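Local coordinates for cytolethal distending toxin subunit B (Escherichia coli, PDB 2F1N), which nicks DNA as the endonuclease subunit of a tripartite bacterial toxin and so very probably damages the DNA of intoxicated cells, at residues Glu162-Phe167 / Gly227-Phe232. Residues are numbered along the deposited sequence; the frame is centred on the assembly and turned at random.
Sequences EVYNFF and GNSVAF
Ser229 meets the helical turn of Tyr164 and Phe167, and nearly all of the contact runs through this one serine. Asn228, just before it, has its CB directed away from the helix and bonds to its own chain. Asn228 OD1 accepts from Val230 N at 3.0 Å, which makes an Asx turn. Asn228 OD1 also takes Ala231 N at 2.9 Å, with the donor tilted above the amide plane. Two bonds thus grip one oxygen, and Asn228 ND2 is held in turn by Asn179 OD1 and Ala177 O. These bonds probably hold the bend of the chain from Asn228 to Ala231.

Ser229 then points its CB at the helix. Its OG lies beside its own backbone N (chi1 -59°). Ser229 OG donates to Tyr164 O at 2.9 Å. The bond uses a lone pair in the carbonyl plane, with a C=O...OG angle of 116°. Ser229 OG touches Phe167 CB at 3.6 Å, while the Phe167 ring extends beyond it toward Trp180. Tyr164 extends its ring along the loop, with CG anti to the backbone N (chi1 166°). Tyr164 CD1 comes within 3.6 Å of Ser229 OG, which approaches obliquely. Tyr164 CE1 lies 3.9 Å from Ser229 CA. At the far end of the ring, a water in the ring plane binds Tyr164 OH at 2.8 Å and gives a weak bond to Ser229 O.

The buried serine hydroxyl also bonds Trp180 NE1, which links it to strand 179-183. The Trp180 ring lies nearly parallel to that of Phe167. Helix 156-168 packs here on the six-stranded sheet of the DNase I-like fold, with Val163 against Phe144 of strand 141-147 and Ile182 of strand 179-183. Ser229 ties the helix to the chain that follows strand 222-228, which pairs with strand 179-183.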
loop_
_atom_site.group_PDB
_atom_site.type_symbol
_atom_site.label_atom_id
_atom_site.label_comp_id
_atom_site.label_asym_id
_atom_site.label_seq_id
_atom_site.Cartn_x
_atom_site.Cartn_y
_atom_site.Cartn_z
ATOM N N GLU A 162 -10.691 10.318 -2.019
ATOM C CA GLU A 162 -11.396 9.568 -0.983
ATOM C C GLU A 162 -10.626 9.505 0.336
ATOM O O GLU A 162 -11.216 9.664 1.394
ATOM C CB GLU A 162 -11.805 8.163 -1.424
ATOM C CG GLU A 162 -12.702 7.465 -0.375
ATOM C CD GLU A 162 -13.429 6.228 -0.882
ATOM O OE1 GLU A 162 -12.781 5.250 -1.239
ATOM O OE2 GLU A 162 -14.679 6.223 -0.911
ATOM N N VAL A 163 -9.307 9.295 0.275
ATOM C CA VAL A 163 -8.499 9.220 1.495
ATOM C C VAL A 163 -8.435 10.600 2.132
ATOM O O VAL A 163 -8.629 10.735 3.332
ATOM C CB VAL A 163 -7.053 8.751 1.194
ATOM C CG1 VAL A 163 -6.177 8.866 2.459
ATOM C CG2 VAL A 163 -7.079 7.279 0.661
ATOM N N TYR A 164 -8.179 11.625 1.339
ATOM C CA TYR A 164 -8.131 12.982 1.901
ATOM C C TYR A 164 -9.471 13.321 2.605
ATOM O O TYR A 164 -9.508 13.849 3.731
ATOM C CB TYR A 164 -7.956 13.971 0.729
ATOM C CG TYR A 164 -8.214 15.414 1.115
ATOM C CD1 TYR A 164 -7.218 16.179 1.714
ATOM C CD2 TYR A 164 -9.447 16.013 0.847
ATOM C CE1 TYR A 164 -7.461 17.532 2.018
ATOM C CE2 TYR A 164 -9.702 17.322 1.177
ATOM C CZ TYR A 164 -8.706 18.079 1.760
ATOM O OH TYR A 164 -8.966 19.419 2.052
ATOM N N ASN A 165 -10.578 13.053 1.927
ATOM C CA ASN A 165 -11.888 13.373 2.536
ATOM C C ASN A 165 -12.247 12.524 3.757
ATOM O O ASN A 165 -12.940 13.006 4.688
ATOM C CB ASN A 165 -13.008 13.390 1.484
ATOM C CG ASN A 165 -12.926 14.621 0.573
ATOM O OD1 ASN A 165 -13.019 15.764 1.037
ATOM N ND2 ASN A 165 -12.769 14.404 -0.707
ATOM N N PHE A 166 -11.843 11.243 3.744
ATOM C CA PHE A 166 -12.085 10.358 4.870
ATOM C C PHE A 166 -11.518 10.951 6.178
ATOM O O PHE A 166 -12.240 11.066 7.198
ATOM C CB PHE A 166 -11.479 8.970 4.595
ATOM C CG PHE A 166 -11.527 8.037 5.778
ATOM C CD1 PHE A 166 -12.745 7.596 6.302
ATOM C CD2 PHE A 166 -10.336 7.631 6.400
ATOM C CE1 PHE A 166 -12.794 6.732 7.413
ATOM C CE2 PHE A 166 -10.373 6.751 7.489
ATOM C CZ PHE A 166 -11.619 6.321 8.014
ATOM N N PHE A 167 -10.256 11.363 6.143
ATOM C CA PHE A 167 -9.638 11.948 7.322
ATOM C C PHE A 167 -10.204 13.344 7.602
ATOM O O PHE A 167 -10.510 13.632 8.733
ATOM C CB PHE A 167 -8.107 11.976 7.196
ATOM C CG PHE A 167 -7.525 10.630 7.236
ATOM C CD1 PHE A 167 -7.692 9.836 8.395
ATOM C CD2 PHE A 167 -6.974 10.064 6.090
ATOM C CE1 PHE A 167 -7.227 8.544 8.443
ATOM C CE2 PHE A 167 -6.534 8.740 6.119
ATOM C CZ PHE A 167 -6.662 7.984 7.275
ATOM N N GLY A 227 0.152 12.682 2.521
ATOM C CA GLY A 227 -0.690 13.835 2.736
ATOM C C GLY A 227 -1.144 14.020 4.168
ATOM O O GLY A 227 -0.847 13.204 5.035
ATOM N N ASN A 228 -1.840 15.131 4.412
ATOM C CA ASN A 228 -2.431 15.412 5.697
ATOM C C ASN A 228 -3.626 16.327 5.455
ATOM O O ASN A 228 -3.502 17.378 4.789
ATOM C CB ASN A 228 -1.430 16.116 6.637
ATOM C CG ASN A 228 -1.965 16.236 8.023
ATOM O OD1 ASN A 228 -3.011 16.878 8.279
ATOM N ND2 ASN A 228 -1.267 15.593 8.969
ATOM N N SER A 229 -4.786 15.914 5.949
ATOM C CA SER A 229 -6.031 16.583 5.553
ATOM C C SER A 229 -6.286 17.908 6.268
ATOM O O SER A 229 -7.201 18.652 5.868
ATOM C CB SER A 229 -7.227 15.672 5.726
ATOM O OG SER A 229 -6.994 14.513 4.907
ATOM N N VAL A 230 -5.516 18.183 7.314
ATOM C CA VAL A 230 -5.705 19.472 8.020
ATOM C C VAL A 230 -4.470 20.337 8.017
ATOM O O VAL A 230 -4.583 21.585 7.928
ATOM C CB VAL A 230 -6.366 19.344 9.398
ATOM C CG1 VAL A 230 -7.799 18.865 9.208
ATOM C CG2 VAL A 230 -5.664 18.419 10.225
ATOM N N ALA A 231 -3.302 19.723 8.090
ATOM C CA ALA A 231 -2.078 20.523 8.069
ATOM C C ALA A 231 -0.929 19.780 7.439
ATOM O O ALA A 231 -0.192 19.081 8.101
ATOM C CB ALA A 231 -1.700 21.005 9.466
ATOM N N PHE A 232 -0.775 20.001 6.158
ATOM C CA PHE A 232 0.253 19.353 5.395
ATOM C C PHE A 232 1.561 20.130 5.409
ATOM O O PHE A 232 1.578 21.322 5.111
ATOM C CB PHE A 232 -0.191 19.191 3.949
ATOM C CG PHE A 232 0.818 18.482 3.111
ATOM C CD1 PHE A 232 1.170 17.169 3.411
ATOM C CD2 PHE A 232 1.470 19.139 2.062
ATOM C CE1 PHE A 232 2.142 16.505 2.662
ATOM C CE2 PHE A 232 2.442 18.464 1.312
ATOM C CZ PHE A 232 2.766 17.163 1.608
HETATM O O HOH W 1 -6.937 20.872 3.276
#